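Local coordinates for protein thiamine pyrophosphokinase (Saccharomyces cerevisiae, PDB 1IG0) that transfers pyrophosphate from ATP to thiamine, making thiamine diphosphate and AMP, and is the only yeast enzyme able to do so, at residues Asn92-Ile95 / Gly96-Ser100. Residues are numbered along the deposited sequence; the frame is centred on the assembly and turned at random.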
loop_
_atom_site.group_PDB
_atom_site.type_symbol
_atom_site.label_atom_id
_atom_site.label_comp_id
_atom_site.label_asym_id
_atom_site.label_seq_id
_atom_site.Cartn_x
_atom_site.Cartn_y
_atom_site.Cartn_z
ATOM N N ASN B 92 -15.864 10.074 20.020
ATOM C CA ASN B 92 -16.182 9.548 21.340
ATOM C C ASN B 92 -14.902 9.331 22.136
ATOM O O ASN B 92 -14.855 9.609 23.333
ATOM C CB ASN B 92 -16.959 8.233 21.238
ATOM C CG ASN B 92 -18.308 8.402 20.569
ATOM O OD1 ASN B 92 -18.436 8.245 19.356
ATOM N ND2 ASN B 92 -19.324 8.736 21.359
ATOM N N TYR B 93 -13.865 8.833 21.465
ATOM C CA TYR B 93 -12.580 8.589 22.114
ATOM C C TYR B 93 -11.394 9.070 21.285
ATOM O O TYR B 93 -11.469 9.183 20.061
ATOM C CB TYR B 93 -12.342 7.095 22.359
ATOM C CG TYR B 93 -13.336 6.370 23.231
ATOM C CD1 TYR B 93 -14.417 5.690 22.673
ATOM C CD2 TYR B 93 -13.155 6.302 24.612
ATOM C CE1 TYR B 93 -15.289 4.950 23.467
ATOM C CE2 TYR B 93 -14.022 5.567 25.417
ATOM C CZ TYR B 93 -15.084 4.891 24.837
ATOM O OH TYR B 93 -15.928 4.140 25.621
ATOM N N ILE B 94 -10.298 9.336 21.984
ATOM C CA ILE B 94 -9.026 9.719 21.387
ATOM C C ILE B 94 -8.055 8.883 22.211
ATOM O O ILE B 94 -8.017 9.004 23.438
ATOM C CB ILE B 94 -8.687 11.208 21.582
ATOM C CG1 ILE B 94 -9.648 12.080 20.775
ATOM C CG2 ILE B 94 -7.254 11.465 21.137
ATOM C CD1 ILE B 94 -9.347 13.573 20.879
ATOM N N ILE B 95 -7.293 8.018 21.553
ATOM C CA ILE B 95 -6.362 7.166 22.276
ATOM C C ILE B 95 -5.009 7.048 21.580
ATOM O O ILE B 95 -4.926 7.036 20.351
ATOM C CB ILE B 95 -6.978 5.760 22.483
ATOM C CG1 ILE B 95 -6.096 4.928 23.413
ATOM C CG2 ILE B 95 -7.167 5.074 21.139
ATOM C CD1 ILE B 95 -6.744 3.632 23.865
ATOM N N GLY B 96 -3.955 6.973 22.386
ATOM C CA GLY B 96 -2.600 6.868 21.870
ATOM C C GLY B 96 -1.647 7.463 22.890
ATOM O O GLY B 96 -2.068 7.780 24.003
ATOM N N ASP B 97 -0.371 7.619 22.538
ATOM C CA ASP B 97 0.586 8.191 23.484
ATOM C C ASP B 97 0.346 9.692 23.633
ATOM O O ASP B 97 0.788 10.311 24.600
ATOM C CB ASP B 97 2.032 7.896 23.051
ATOM C CG ASP B 97 2.426 8.605 21.775
ATOM O OD1 ASP B 97 3.006 7.941 20.891
ATOM O OD2 ASP B 97 2.177 9.823 21.660
ATOM N N LEU B 98 -0.357 10.265 22.658
ATOM C CA LEU B 98 -0.733 11.679 22.662
ATOM C C LEU B 98 0.351 12.739 22.471
ATOM O O LEU B 98 0.065 13.930 22.594
ATOM C CB LEU B 98 -1.501 11.997 23.949
ATOM C CG LEU B 98 -2.593 11.008 24.362
ATOM C CD1 LEU B 98 -3.312 11.538 25.593
ATOM C CD2 LEU B 98 -3.573 10.797 23.217
ATOM N N ASP B 99 1.581 12.338 22.172
ATOM C CA ASP B 99 2.639 13.328 21.985
ATOM C C ASP B 99 2.449 14.169 20.723
ATOM O O ASP B 99 2.749 15.363 20.716
ATOM C CB ASP B 99 4.016 12.656 21.953
ATOM C CG ASP B 99 4.449 12.149 23.314
ATOM O OD1 ASP B 99 4.263 12.883 24.309
ATOM O OD2 ASP B 99 4.986 11.024 23.391
ATOM N N SER B 100 1.946 13.546 19.662
ATOM C CA SER B 100 1.723 14.246 18.399
ATOM C C SER B 100 0.479 15.124 18.462
ATOM O O SER B 100 0.221 15.917 17.555
ATOM C CB SER B 100 1.569 13.241 17.256
ATOM O OG SER B 100 0.367 12.506 17.389
#
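Leu98 folds back from the turn after strand 93-96 and meets Ile94 through a single methyl pair, CD2 of Leu98 lying 4.3 Å from CG2 of Ile94. At the base, CB of Leu98 makes no close contact, being 4.3 Å from Gly96 O. Its chi1 of -46° sets CG roughly opposite the carbonyl carbon of Leu98, and CG then passes over the peptide of Gly96, 3.3 Å from Gly96 O. Beyond CG the branches part: CD1 continues the extended chain, whereas CD2 is turned back toward the strand. Leu98 CD2 passes 3.5 Å from Gly96 O before it meets Ile94 and the carbonyl carbon of Ile95, with Leu98 CD2 and Ile95 C 4.3 Å apart. The approaches to Ile94 and Ile95 are loose, and no hydrogen bond reinforces them.

The chain reverses at Asp97 and Leu98, the latter with a left-handed backbone (phi 70°). Gly96, at the strand end, is extended but in a conformation accessible mainly to glycine. Ile95 points away from the turn at its CB, and CG1, beside its own carbonyl carbon, lies 3.1 Å from Gly96 N. Further round, Asp97 closes an Asx turn: Asp99 N donates to Asp97 OD2 at 2.6 Å and 170°, nearly along the carboxylate C-O axis. Asp97 also touches Gln122 of the thiamine pocket, consistent with a turn near that site, Gly96 lying about 9 Å from the bound thiamine.

Parallel neighbours 64-68 and 115-118 flank strand 93-96 in the large mixed sheet of the catalytic domain. Leu98 packs on Ile116 and Lys118, while Ile95 packs on Ile117; the Gly96-Ser100 segment then leads from the strand's C-terminal end toward helix 103-111, as in an alpha/beta fold.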